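Local coordinates for protein nitrilotriacetate monooxygenase (Burkholderia pseudomallei, PDB 3SDO) that probably acts as an FMN-dependent monooxygenase of the bacterial luciferase-like family, using molecular oxygen to oxidise a substrate, at residues S314-D319 with L349-V354; H306-H311 with S335-I340; A279-A284 with A370-P375; M23-H28 with L398-F403. All blocks are in the same frame, centred on the assembly; numbering follows the deposited sequence.

Interaction 1. Residues S314-D319 with L349-V354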
loop_
_atom_site.group_PDB
_atom_site.type_symbol
_atom_site.label_atom_id
_atom_site.label_comp_id
_atom_site.label_asym_id
_atom_site.label_seq_id
_atom_site.Cartn_x
_atom_site.Cartn_y
_atom_site.Cartn_z
ATOM N N SER A 314 -19.139 -24.041 30.771
ATOM C CA SER A 314 -20.212 -24.629 29.946
ATOM C C SER A 314 -21.101 -25.592 30.744
ATOM O O SER A 314 -22.232 -25.874 30.333
ATOM C CB SER A 314 -19.618 -25.344 28.709
ATOM O OG SER A 314 -19.051 -26.619 29.037
ATOM N N VAL A 315 -20.613 -26.102 31.874
ATOM C CA VAL A 315 -21.446 -26.977 32.728
ATOM C C VAL A 315 -22.628 -26.283 33.433
ATOM O O VAL A 315 -23.558 -26.952 33.840
ATOM C CB VAL A 315 -20.613 -27.745 33.791
ATOM C CG1 VAL A 315 -19.567 -28.625 33.100
ATOM C CG2 VAL A 315 -19.970 -26.792 34.843
ATOM N N TYR A 316 -22.598 -24.958 33.560
ATOM C CA TYR A 316 -23.600 -24.241 34.349
ATOM C C TYR A 316 -24.758 -23.766 33.503
ATOM O O TYR A 316 -24.589 -23.464 32.324
ATOM C CB TYR A 316 -22.976 -23.040 35.058
ATOM C CG TYR A 316 -21.766 -23.385 35.873
ATOM C CD1 TYR A 316 -21.880 -24.102 37.051
ATOM C CD2 TYR A 316 -20.503 -23.005 35.460
ATOM C CE1 TYR A 316 -20.769 -24.423 37.794
ATOM C CE2 TYR A 316 -19.391 -23.303 36.206
ATOM C CZ TYR A 316 -19.524 -24.031 37.356
ATOM O OH TYR A 316 -18.404 -24.350 38.074
ATOM N N PRO A 317 -25.958 -23.669 34.106
ATOM C CA PRO A 317 -27.056 -23.050 33.344
ATOM C C PRO A 317 -26.768 -21.572 33.051
ATOM O O PRO A 317 -26.420 -20.827 33.956
ATOM C CB PRO A 317 -28.256 -23.198 34.269
ATOM C CG PRO A 317 -27.675 -23.376 35.621
ATOM C CD PRO A 317 -26.393 -24.101 35.442
ATOM N N LEU A 318 -26.912 -21.172 31.790
ATOM C CA LEU A 318 -26.604 -19.801 31.365
ATOM C C LEU A 318 -27.414 -18.761 32.109
ATOM O O LEU A 318 -26.895 -17.718 32.496
ATOM C CB LEU A 318 -26.807 -19.636 29.850
ATOM C CG LEU A 318 -25.616 -20.092 29.003
ATOM C CD1 LEU A 318 -25.961 -20.181 27.525
ATOM C CD2 LEU A 318 -24.444 -19.120 29.230
ATOM N N ASP A 319 -28.688 -19.066 32.335
ATOM C CA ASP A 319 -29.608 -18.106 32.919
ATOM C C ASP A 319 -29.816 -18.377 34.403
ATOM O O ASP A 319 -30.685 -17.778 35.022
ATOM C CB ASP A 319 -30.913 -18.087 32.114
ATOM C CG ASP A 319 -30.687 -17.620 30.685
ATOM O OD1 ASP A 319 -30.116 -16.521 30.513
ATOM O OD2 ASP A 319 -31.039 -18.351 29.726
ATOM N N LEU A 349 -26.553 -10.919 38.980
ATOM C CA LEU A 349 -26.355 -11.296 37.577
ATOM C C LEU A 349 -26.344 -12.803 37.349
ATOM O O LEU A 349 -25.851 -13.574 38.171
ATOM C CB LEU A 349 -25.059 -10.692 37.017
ATOM C CG LEU A 349 -24.962 -9.162 37.043
ATOM C CD1 LEU A 349 -23.729 -8.678 36.285
ATOM C CD2 LEU A 349 -26.225 -8.513 36.459
ATOM N N THR A 350 -26.886 -13.205 36.205
ATOM C CA THR A 350 -26.815 -14.583 35.758
ATOM C C THR A 350 -25.435 -14.813 35.135
ATOM O O THR A 350 -24.690 -13.859 34.894
ATOM C CB THR A 350 -27.914 -14.865 34.723
ATOM O OG1 THR A 350 -27.715 -14.026 33.570
ATOM C CG2 THR A 350 -29.308 -14.606 35.334
ATOM N N LEU A 351 -25.107 -16.075 34.858
ATOM C CA LEU A 351 -23.857 -16.421 34.200
ATOM C C LEU A 351 -23.783 -15.773 32.818
ATOM O O LEU A 351 -22.726 -15.295 32.426
ATOM C CB LEU A 351 -23.711 -17.929 34.054
ATOM C CG LEU A 351 -22.539 -18.409 33.193
ATOM C CD1 LEU A 351 -21.207 -17.800 33.657
ATOM C CD2 LEU A 351 -22.472 -19.956 33.162
ATOM N N ARG A 352 -24.897 -15.784 32.089
ATOM C CA ARG A 352 -24.956 -15.170 30.758
ATOM C C ARG A 352 -24.651 -13.679 30.866
ATOM O O ARG A 352 -23.836 -13.171 30.122
ATOM C CB ARG A 352 -26.326 -15.382 30.096
ATOM C CG ARG A 352 -26.335 -15.037 28.604
ATOM C CD ARG A 352 -27.740 -14.866 28.049
ATOM N NE ARG A 352 -28.514 -16.109 28.122
ATOM C CZ ARG A 352 -28.554 -17.059 27.190
ATOM N NH1 ARG A 352 -27.856 -16.961 26.066
ATOM N NH2 ARG A 352 -29.303 -18.138 27.395
ATOM N N GLU A 353 -25.276 -12.998 31.824
ATOM C CA GLU A 353 -25.093 -11.540 31.985
ATOM C C GLU A 353 -23.652 -11.234 32.384
ATOM O O GLU A 353 -23.064 -10.297 31.878
ATOM C CB GLU A 353 -26.069 -10.963 33.026
ATOM C CG GLU A 353 -27.505 -10.921 32.542
ATOM C CD GLU A 353 -28.514 -10.614 33.657
ATOM O OE1 GLU A 353 -28.256 -10.948 34.839
ATOM O OE2 GLU A 353 -29.589 -10.060 33.338
ATOM N N VAL A 354 -23.074 -12.047 33.270
ATOM C CA VAL A 354 -21.661 -11.858 33.617
ATOM C C VAL A 354 -20.768 -12.067 32.405
ATOM O O VAL A 354 -19.895 -11.239 32.151
ATOM C CB VAL A 354 -21.173 -12.779 34.745
ATOM C CG1 VAL A 354 -19.654 -12.727 34.827
ATOM C CG2 VAL A 354 -21.809 -12.378 36.066
HETATM O O HOH W 1 -29.548 -14.230 31.722
#
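Asp319 and Arg352 meet side-on, the carboxylate spreading its two oxygens across NE and NH2 of the guanidinium in a bidentate salt bridge. Arg352 NE reaches Asp319 OD1 at 2.9 Å and Arg352 NH2 reaches Asp319 OD2 at 2.9 Å, both almost straight. The oxygens lie at the edge of the guanidinium, close to its plane, and each is approached on its syn side, although the two flat groups are turned 26° apart. Arg352 has CG anti to its backbone N (chi1 -167°), while the bend at chi3 (-64°) brings NE round to the Asp319 side. One face of the same guanidinium is covered by Leu318, whose CB stands 3.8 Å from Arg352 NH2, offset toward the rim. The backbone is tied as well, Arg352 N donating to Leu318 O at 2.8 Å. The loop 314-319 thereby closes over the first turn of helix 351-363, within the helical excursion between strands 268-277 and 372-373 of the TIM-barrel fold. Thr350 is the N-cap of that helix and forms a capping box with Glu353: Glu353 N donates to Thr350 OG1, and Thr350 N to Glu353 OE1. A water joins the cap to the salt bridge, donating to Asp319 OD1 and lying 2.6 Å from Thr350 OG1, so that Asp319 OD1 is held from two partners. On the inner side Leu351 CD2 rests obliquely against Tyr316, 3.7 Å from its CB, and Leu351 continues inward to Leu301 and Leu304 of helix 297-307.

Interaction 2. Residues H306-H311 with S335-I340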
loop_
_atom_site.group_PDB
_atom_site.type_symbol
_atom_site.label_atom_id
_atom_site.label_comp_id
_atom_site.label_asym_id
_atom_site.label_seq_id
_atom_site.Cartn_x
_atom_site.Cartn_y
_atom_site.Cartn_z
ATOM N N HIS A 306 -10.674 -18.013 30.448
ATOM C CA HIS A 306 -9.324 -17.436 30.425
ATOM C C HIS A 306 -8.876 -16.855 31.786
ATOM O O HIS A 306 -7.709 -16.970 32.186
ATOM C CB HIS A 306 -9.288 -16.356 29.303
ATOM C CG HIS A 306 -8.057 -15.508 29.276
ATOM N ND1 HIS A 306 -6.813 -16.004 28.948
ATOM C CD2 HIS A 306 -7.886 -14.181 29.497
ATOM C CE1 HIS A 306 -5.924 -15.026 28.995
ATOM N NE2 HIS A 306 -6.550 -13.907 29.323
ATOM N N PHE A 307 -9.804 -16.226 32.491
ATOM C CA PHE A 307 -9.474 -15.557 33.732
ATOM C C PHE A 307 -9.481 -16.490 34.932
ATOM O O PHE A 307 -8.967 -16.129 35.985
ATOM C CB PHE A 307 -10.416 -14.377 33.946
ATOM C CG PHE A 307 -10.260 -13.286 32.900
ATOM C CD1 PHE A 307 -9.053 -12.632 32.739
ATOM C CD2 PHE A 307 -11.317 -12.931 32.079
ATOM C CE1 PHE A 307 -8.899 -11.634 31.774
ATOM C CE2 PHE A 307 -11.169 -11.934 31.101
ATOM C CZ PHE A 307 -9.959 -11.283 30.958
ATOM N N PHE A 308 -10.061 -17.677 34.777
ATOM C CA PHE A 308 -10.203 -18.621 35.880
ATOM C C PHE A 308 -9.475 -19.947 35.618
ATOM O O PHE A 308 -10.010 -21.024 35.886
ATOM C CB PHE A 308 -11.692 -18.880 36.140
ATOM C CG PHE A 308 -12.416 -17.716 36.739
ATOM C CD1 PHE A 308 -12.466 -17.554 38.115
ATOM C CD2 PHE A 308 -13.064 -16.796 35.936
ATOM C CE1 PHE A 308 -13.145 -16.492 38.684
ATOM C CE2 PHE A 308 -13.760 -15.741 36.481
ATOM C CZ PHE A 308 -13.804 -15.587 37.864
ATOM N N GLN A 309 -8.252 -19.866 35.106
ATOM C CA GLN A 309 -7.412 -21.041 34.872
ATOM C C GLN A 309 -8.128 -22.129 34.046
ATOM O O GLN A 309 -8.044 -23.323 34.358
ATOM C CB GLN A 309 -6.905 -21.608 36.211
ATOM C CG GLN A 309 -6.114 -20.591 37.044
ATOM C CD GLN A 309 -5.447 -21.188 38.274
ATOM O OE1 GLN A 309 -6.111 -21.692 39.181
ATOM N NE2 GLN A 309 -4.121 -21.063 38.342
ATOM N N GLN A 310 -8.808 -21.692 32.985
ATOM C CA GLN A 310 -9.533 -22.566 32.050
ATOM C C GLN A 310 -10.668 -23.380 32.660
ATOM O O GLN A 310 -10.996 -24.465 32.183
ATOM C CB GLN A 310 -8.592 -23.490 31.287
ATOM C CG GLN A 310 -7.620 -22.706 30.398
ATOM C CD GLN A 310 -6.210 -22.793 30.887
ATOM O OE1 GLN A 310 -5.833 -22.135 31.867
ATOM N NE2 GLN A 310 -5.403 -23.611 30.209
ATOM N N HIS A 311 -11.312 -22.810 33.661
ATOM C CA HIS A 311 -12.510 -23.406 34.218
ATOM C C HIS A 311 -13.571 -23.573 33.126
ATOM O O HIS A 311 -13.743 -22.696 32.284
ATOM C CB HIS A 311 -13.048 -22.548 35.366
ATOM C CG HIS A 311 -14.170 -23.186 36.111
ATOM N ND1 HIS A 311 -13.974 -24.171 37.053
ATOM C CD2 HIS A 311 -15.506 -22.962 36.067
ATOM C CE1 HIS A 311 -15.146 -24.541 37.546
ATOM N NE2 HIS A 311 -16.089 -23.813 36.973
ATOM N N SER A 335 -6.981 -9.665 40.029
ATOM C CA SER A 335 -7.701 -8.398 40.158
ATOM C C SER A 335 -8.920 -8.357 39.229
ATOM O O SER A 335 -9.964 -7.774 39.566
ATOM C CB SER A 335 -6.780 -7.194 39.880
ATOM O OG SER A 335 -6.834 -6.783 38.518
ATOM N N THR A 336 -8.782 -8.958 38.048
ATOM C CA THR A 336 -9.902 -9.042 37.113
ATOM C C THR A 336 -10.949 -10.025 37.633
ATOM O O THR A 336 -12.152 -9.757 37.542
ATOM C CB THR A 336 -9.445 -9.458 35.698
ATOM O OG1 THR A 336 -8.517 -8.501 35.208
ATOM C CG2 THR A 336 -10.622 -9.506 34.749
ATOM N N THR A 337 -10.515 -11.153 38.190
ATOM C CA THR A 337 -11.480 -12.101 38.721
ATOM C C THR A 337 -12.216 -11.478 39.908
ATOM O O THR A 337 -13.421 -11.690 40.070
ATOM C CB THR A 337 -10.871 -13.498 39.049
ATOM O OG1 THR A 337 -9.810 -13.385 40.010
ATOM C CG2 THR A 337 -10.356 -14.145 37.781
ATOM N N ASP A 338 -11.508 -10.682 40.708
ATOM C CA ASP A 338 -12.153 -9.912 41.781
ATOM C C ASP A 338 -13.209 -8.947 41.211
ATOM O O ASP A 338 -14.309 -8.840 41.753
ATOM C CB ASP A 338 -11.120 -9.142 42.609
ATOM C CG ASP A 338 -10.345 -10.035 43.583
ATOM O OD1 ASP A 338 -10.750 -11.197 43.814
ATOM O OD2 ASP A 338 -9.329 -9.561 44.134
ATOM N N ASN A 339 -12.882 -8.251 40.130
ATOM C CA ASN A 339 -13.852 -7.328 39.520
ATOM C C ASN A 339 -15.099 -8.085 39.073
ATOM O O ASN A 339 -16.226 -7.628 39.269
ATOM C CB ASN A 339 -13.267 -6.613 38.295
ATOM C CG ASN A 339 -12.161 -5.648 38.640
ATOM O OD1 ASN A 339 -12.004 -5.221 39.792
ATOM N ND2 ASN A 339 -11.385 -5.272 37.621
ATOM N N ILE A 340 -14.880 -9.250 38.471
ATOM C CA ILE A 340 -15.967 -10.070 37.963
ATOM C C ILE A 340 -16.882 -10.535 39.116
ATOM O O ILE A 340 -18.112 -10.371 39.068
ATOM C CB ILE A 340 -15.405 -11.269 37.145
ATOM C CG1 ILE A 340 -14.827 -10.763 35.818
ATOM C CG2 ILE A 340 -16.486 -12.303 36.855
ATOM C CD1 ILE A 340 -14.053 -11.809 35.023
#
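In the helical excursion of the barrel, two consecutive phenylalanines, Phe307 and Phe308, at and just past the end of helix 297-307, pack against Thr336, Thr337 and Ile340 of helix 334-346. Each ring receives a threonine methyl in a CH-pi contact. Thr336 CG2 sits over the middle of the Phe307 ring, 4.0 Å from the centroid and 9° off the normal, while the opposite face is covered by His306 CD2. Thr337 CG2 stands over the centre of the Phe308 ring, 3.8 Å from the centroid. Thr337 has CG2 anti to its carbonyl carbon and OG1 between N and C (chi1 59°), which sends the methyl to the phenylalanines; OG1 pairs instead with Gln334 O, one turn back in the same helix. The same methyl, Thr337 CG2, also lies 3.8 Å from Phe307 CB and only 3.0 Å from Phe307 O, a tight approach. Ile340, a turn further along, reaches both rings with CD1, obliquely in each case: it is 4.2 Å from Phe307 CD2 and 4.2 Å from Phe308 CE2. No hydrogen bond crosses between the segments. Phe307 O is satisfied outside them by Ser330 OG, and beyond Phe308 the chain reverses in a type I' turn to His311. Phe307 and Ile340 also touch Val358, so three helices, 297-307, 334-346 and 351-363, share one apolar core in the excursion inserted between barrel strands 268-277 and 372-373.

Interaction 3. Residues A279-A284 with A370-P375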
loop_
_atom_site.group_PDB
_atom_site.type_symbol
_atom_site.label_atom_id
_atom_site.label_comp_id
_atom_site.label_asym_id
_atom_site.label_seq_id
_atom_site.Cartn_x
_atom_site.Cartn_y
_atom_site.Cartn_z
ATOM N N ALA A 279 -34.340 5.567 17.027
ATOM C CA ALA A 279 -35.292 6.681 17.139
ATOM C C ALA A 279 -35.771 6.835 18.568
ATOM O O ALA A 279 -36.155 7.917 18.994
ATOM C CB ALA A 279 -36.487 6.449 16.215
ATOM N N THR A 280 -35.783 5.719 19.284
ATOM C CA THR A 280 -36.113 5.682 20.686
ATOM C C THR A 280 -34.944 5.006 21.377
ATOM O O THR A 280 -34.147 4.327 20.726
ATOM C CB THR A 280 -37.384 4.851 20.922
ATOM O OG1 THR A 280 -37.206 3.553 20.345
ATOM C CG2 THR A 280 -38.608 5.528 20.281
ATOM N N GLN A 281 -34.836 5.185 22.684
ATOM C CA GLN A 281 -33.893 4.421 23.473
ATOM C C GLN A 281 -34.104 2.899 23.269
ATOM O O GLN A 281 -33.129 2.141 23.184
ATOM C CB GLN A 281 -34.008 4.785 24.958
ATOM C CG GLN A 281 -32.894 4.213 25.851
ATOM C CD GLN A 281 -31.525 4.793 25.556
ATOM O OE1 GLN A 281 -31.307 5.997 25.669
ATOM N NE2 GLN A 281 -30.584 3.930 25.186
ATOM N N GLN A 282 -35.364 2.462 23.171
ATOM C CA GLN A 282 -35.679 1.033 23.026
ATOM C C GLN A 282 -35.026 0.448 21.767
ATOM O O GLN A 282 -34.457 -0.651 21.807
ATOM C CB GLN A 282 -37.196 0.797 22.998
ATOM N N GLU A 283 -35.097 1.215 20.675
ATOM C CA GLU A 283 -34.581 0.835 19.365
ATOM C C GLU A 283 -33.041 0.804 19.361
ATOM O O GLU A 283 -32.431 -0.135 18.822
ATOM C CB GLU A 283 -35.092 1.851 18.340
ATOM C CG GLU A 283 -34.967 1.501 16.878
ATOM C CD GLU A 283 -35.548 2.612 15.981
ATOM O OE1 GLU A 283 -36.711 3.040 16.228
ATOM O OE2 GLU A 283 -34.840 3.069 15.049
ATOM N N ALA A 284 -32.431 1.839 19.953
ATOM C CA ALA A 284 -30.994 1.862 20.204
ATOM C C ALA A 284 -30.537 0.641 21.001
ATOM O O ALA A 284 -29.528 -0.007 20.656
ATOM C CB ALA A 284 -30.597 3.137 20.946
ATOM N N ALA A 370 -23.558 6.230 27.301
ATOM C CA ALA A 370 -23.779 7.645 26.925
ATOM C C ALA A 370 -23.810 7.839 25.401
ATOM O O ALA A 370 -24.458 8.776 24.931
ATOM C CB ALA A 370 -22.729 8.580 27.580
ATOM N N PHE A 371 -23.145 6.952 24.643
ATOM C CA PHE A 371 -23.192 7.006 23.173
ATOM C C PHE A 371 -24.175 5.976 22.554
ATOM O O PHE A 371 -24.079 5.662 21.364
ATOM C CB PHE A 371 -21.792 6.837 22.566
ATOM C CG PHE A 371 -20.861 7.965 22.864
ATOM C CD1 PHE A 371 -20.990 9.175 22.214
ATOM C CD2 PHE A 371 -19.847 7.822 23.787
ATOM C CE1 PHE A 371 -20.134 10.237 22.498
ATOM C CE2 PHE A 371 -18.993 8.885 24.069
ATOM C CZ PHE A 371 -19.140 10.088 23.400
ATOM N N ILE A 372 -25.120 5.487 23.363
ATOM C CA ILE A 372 -26.184 4.592 22.905
ATOM C C ILE A 372 -27.544 5.219 23.227
ATOM O O ILE A 372 -27.908 5.387 24.401
ATOM C CB ILE A 372 -26.067 3.185 23.577
ATOM C CG1 ILE A 372 -24.702 2.550 23.254
ATOM C CG2 ILE A 372 -27.156 2.250 23.114
ATOM C CD1 ILE A 372 -24.398 1.283 24.128
ATOM N N GLY A 373 -28.291 5.589 22.191
ATOM C CA GLY A 373 -29.601 6.236 22.397
ATOM C C GLY A 373 -30.083 6.956 21.153
ATOM O O GLY A 373 -29.724 6.581 20.043
ATOM N N THR A 374 -30.884 7.997 21.339
ATOM C CA THR A 374 -31.450 8.730 20.218
ATOM C C THR A 374 -30.421 9.635 19.561
ATOM O O THR A 374 -29.426 10.037 20.206
ATOM C CB THR A 374 -32.601 9.611 20.654
ATOM O OG1 THR A 374 -32.083 10.589 21.561
ATOM C CG2 THR A 374 -33.727 8.749 21.321
ATOM N N PRO A 375 -30.655 9.993 18.290
ATOM C CA PRO A 375 -29.745 10.941 17.643
ATOM C C PRO A 375 -29.478 12.216 18.453
ATOM O O PRO A 375 -28.331 12.630 18.565
ATOM C CB PRO A 375 -30.441 11.252 16.316
ATOM C CG PRO A 375 -31.236 9.988 15.999
ATOM C CD PRO A 375 -31.622 9.403 17.342
HETATM O O HOH W 2 -31.380 8.569 24.409
#
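The carboxamide of Gln281 lies against the backbone of Ile372 and Gly373, its NE2 donating to Ile372 O at 3.1 Å. The contact belongs to the TIM-barrel fold: it joins the start of helix 281-292, just after strand 268-277, to the short strand 372-373 that pairs in parallel with that strand. The N-H runs nearly straight at the oxygen and in the amide plane of Gln281, yet it arrives from above the carbonyl, 51° out of its plane. Gln281 holds CG anti to its backbone N, and the bend at chi2 (66°) swings CD toward the strand. NE2 has a second partner in Asp285 OD1, one turn on, while OE1 accepts a hydrogen bond from a water that in turn accepts from Thr374 N; the amide is therefore gripped at both ends. Next to it the strand is stripped to its backbone at Gly373, and Ala284 packs straight on it, with CB 3.6 Å from Gly373 CA. The same methyl approaches Ile372 CG2 at 4.2 Å. Helices begin on both sides of the contact: Thr280 OG1 accepts from Glu283 N as the N-cap of helix 281-292, and Thr374 OG1 from Ala377 N as that of helix 375-387. With its hydroxyl turned to its own helix, Thr374 presents the methyl to the 279-284 segment, CG2 standing 3.5 Å from Ala279 O.

Interaction 4. Residues M23-H28 with L398-F403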
loop_
_atom_site.group_PDB
_atom_site.type_symbol
_atom_site.label_atom_id
_atom_site.label_comp_id
_atom_site.label_asym_id
_atom_site.label_seq_id
_atom_site.Cartn_x
_atom_site.Cartn_y
_atom_site.Cartn_z
ATOM N N MET A 23 -15.207 -7.634 16.775
ATOM C CA MET A 23 -14.429 -8.722 16.199
ATOM C C MET A 23 -15.294 -9.693 15.383
ATOM O O MET A 23 -14.799 -10.312 14.443
ATOM C CB MET A 23 -13.633 -9.470 17.289
ATOM C CG MET A 23 -14.438 -10.327 18.258
ATOM S SD MET A 23 -13.443 -11.429 19.331
ATOM C CE MET A 23 -12.061 -10.350 19.722
ATOM N N ASN A 24 -16.571 -9.817 15.762
ATOM C CA ASN A 24 -17.507 -10.732 15.105
ATOM C C ASN A 24 -18.493 -10.056 14.139
ATOM O O ASN A 24 -19.514 -10.632 13.776
ATOM C CB ASN A 24 -18.239 -11.553 16.152
ATOM C CG ASN A 24 -17.361 -12.696 16.726
ATOM O OD1 ASN A 24 -16.215 -12.914 16.285
ATOM N ND2 ASN A 24 -17.894 -13.407 17.709
ATOM N N ALA A 25 -18.131 -8.866 13.671
ATOM C CA ALA A 25 -18.994 -8.090 12.787
ATOM C C ALA A 25 -19.256 -8.797 11.447
ATOM O O ALA A 25 -20.271 -8.520 10.787
ATOM C CB ALA A 25 -18.388 -6.678 12.550
ATOM N N TRP A 26 -18.363 -9.704 11.046
ATOM C CA TRP A 26 -18.547 -10.469 9.790
ATOM C C TRP A 26 -19.852 -11.275 9.780
ATOM O O TRP A 26 -20.307 -11.710 8.708
ATOM C CB TRP A 26 -17.382 -11.433 9.522
ATOM C CG TRP A 26 -17.272 -12.592 10.476
ATOM C CD1 TRP A 26 -16.623 -12.607 11.694
ATOM C CD2 TRP A 26 -17.799 -13.912 10.295
ATOM N NE1 TRP A 26 -16.737 -13.842 12.286
ATOM C CE2 TRP A 26 -17.448 -14.669 11.448
ATOM C CE3 TRP A 26 -18.523 -14.533 9.274
ATOM C CZ2 TRP A 26 -17.798 -16.008 11.602
ATOM C CZ3 TRP A 26 -18.894 -15.873 9.443
ATOM C CH2 TRP A 26 -18.521 -16.595 10.592
ATOM N N LYS A 27 -20.396 -11.539 10.969
ATOM C CA LYS A 27 -21.656 -12.273 11.108
ATOM C C LYS A 27 -22.889 -11.396 10.860
ATOM O O LYS A 27 -23.987 -11.926 10.673
ATOM C CB LYS A 27 -21.816 -12.876 12.513
ATOM C CG LYS A 27 -20.741 -13.836 12.995
ATOM C CD LYS A 27 -21.215 -14.480 14.324
ATOM C CE LYS A 27 -20.126 -15.239 15.036
ATOM N NZ LYS A 27 -20.448 -15.596 16.473
ATOM N N HIS A 28 -22.744 -10.072 10.928
ATOM C CA HIS A 28 -23.919 -9.194 10.820
ATOM C C HIS A 28 -24.409 -9.082 9.377
ATOM O O HIS A 28 -23.591 -8.846 8.481
ATOM C CB HIS A 28 -23.642 -7.788 11.374
ATOM C CG HIS A 28 -24.896 -7.059 11.713
ATOM N ND1 HIS A 28 -25.529 -6.229 10.820
ATOM C CD2 HIS A 28 -25.693 -7.129 12.804
ATOM C CE1 HIS A 28 -26.647 -5.781 11.368
ATOM N NE2 HIS A 28 -26.776 -6.323 12.568
ATOM N N LEU A 398 -17.095 2.095 14.403
ATOM C CA LEU A 398 -18.447 1.572 14.560
ATOM C C LEU A 398 -18.414 0.051 14.705
ATOM O O LEU A 398 -17.676 -0.627 13.995
ATOM C CB LEU A 398 -19.354 2.007 13.413
ATOM C CG LEU A 398 -19.568 3.526 13.448
ATOM C CD1 LEU A 398 -19.670 4.109 12.058
ATOM C CD2 LEU A 398 -20.777 3.880 14.348
ATOM N N PRO A 399 -19.210 -0.491 15.645
ATOM C CA PRO A 399 -19.175 -1.925 15.884
ATOM C C PRO A 399 -19.377 -2.756 14.591
ATOM O O PRO A 399 -18.689 -3.751 14.376
ATOM C CB PRO A 399 -20.330 -2.137 16.889
ATOM C CG PRO A 399 -20.430 -0.893 17.605
ATOM C CD PRO A 399 -20.120 0.191 16.580
ATOM N N VAL A 400 -20.300 -2.314 13.737
ATOM C CA VAL A 400 -20.554 -2.934 12.439
ATOM C C VAL A 400 -20.545 -1.799 11.406
ATOM O O VAL A 400 -21.327 -0.859 11.518
ATOM C CB VAL A 400 -21.912 -3.698 12.431
ATOM C CG1 VAL A 400 -22.251 -4.203 11.022
ATOM C CG2 VAL A 400 -21.890 -4.885 13.419
ATOM N N THR A 401 -19.644 -1.882 10.431
ATOM C CA THR A 401 -19.394 -0.799 9.475
ATOM C C THR A 401 -20.598 -0.525 8.541
ATOM O O THR A 401 -20.744 0.583 8.013
ATOM C CB THR A 401 -18.154 -1.113 8.605
ATOM O OG1 THR A 401 -17.092 -1.655 9.421
ATOM C CG2 THR A 401 -17.668 0.138 7.893
ATOM N N GLY A 402 -21.431 -1.541 8.334
ATOM C CA GLY A 402 -22.676 -1.416 7.561
ATOM C C GLY A 402 -23.686 -0.497 8.225
ATOM O O GLY A 402 -23.673 0.713 8.011
ATOM N N PHE A 403 -24.576 -1.051 9.037
ATOM C CA PHE A 403 -25.639 -0.229 9.634
ATOM C C PHE A 403 -25.087 0.843 10.548
ATOM O O PHE A 403 -25.675 1.907 10.654
ATOM C CB PHE A 403 -26.686 -1.072 10.364
ATOM C CG PHE A 403 -26.307 -1.449 11.761
ATOM C CD1 PHE A 403 -26.562 -0.593 12.809
ATOM C CD2 PHE A 403 -25.703 -2.663 12.025
ATOM C CE1 PHE A 403 -26.232 -0.942 14.102
ATOM C CE2 PHE A 403 -25.364 -3.017 13.314
ATOM C CZ PHE A 403 -25.627 -2.156 14.359
#
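The short 3-10 turn around Trp26 draws nearest to the lead-in of helix 401-418 at Ala25 and Val400, whose CA atoms are 5.4 Å apart, and no hydrogen bond crosses between the two segments. Ala25 CB points toward the other segment, 3.5 Å from Pro399 O and 4.0 Å from Val400 CG2. Val400 spreads its two methyls between neighbours: CG2 faces Ala25 and His28 CB, while CG1 lies oblique to the imidazole, 3.9 Å from His28 ND1. His28 holds CG anti to its backbone N (chi1 -160°), which sets CG beside the Val400 methyls. The far part of that ring meets Phe403. The two side chains cross at about a right angle and their planes are inclined by 44°, an oblique pairing. Phe403 CE2 comes over one face of the imidazole toward its rim, and Phe403 CD2 is only 3.3 Å from His28 CE1. In the barrel these are the loops after strands 11-15 and 393-396, the first and last barrel strands in the chain, which pair in parallel, so the contact continues their adjacency beyond the sheet. Trp26, whose CB points away from 398-403, has its ring against Phe182 of the second subunit, and its backbone O accepts from Arg177 of that subunit. The imidazole is buried, but both nitrogens are satisfied, ND1 by Ser30 OG and NE2 by Gln290 OE1. Gln290 OE1 can only accept, so NE2 probably carries a proton; Ser30 OG, which also pairs with Phe403 N, may then donate to ND1, consistent with a neutral ring.

Interactions 1 and 2 belong to one helical excursion and touch directly: Tyr316 OH lies 2.6 Å from His311 NE2, a probable hydrogen bond, and Val354 CG1 packs on Ile340 CG2 at 3.8 Å. Their segments alternate along the chain, so the two contacts cross in sequence. Interactions 3 and 4 sit on the barrel itself, with centres about 18 Å and nearest atoms about 7 Å apart; helix 281-292 joins them, starting in interaction 3 and supplying Gln290 to His28 of interaction 4. From interaction 4 the nearest atoms of interaction 2 are about 11 Å away. All four lie away from the predicted FMN-binding residues.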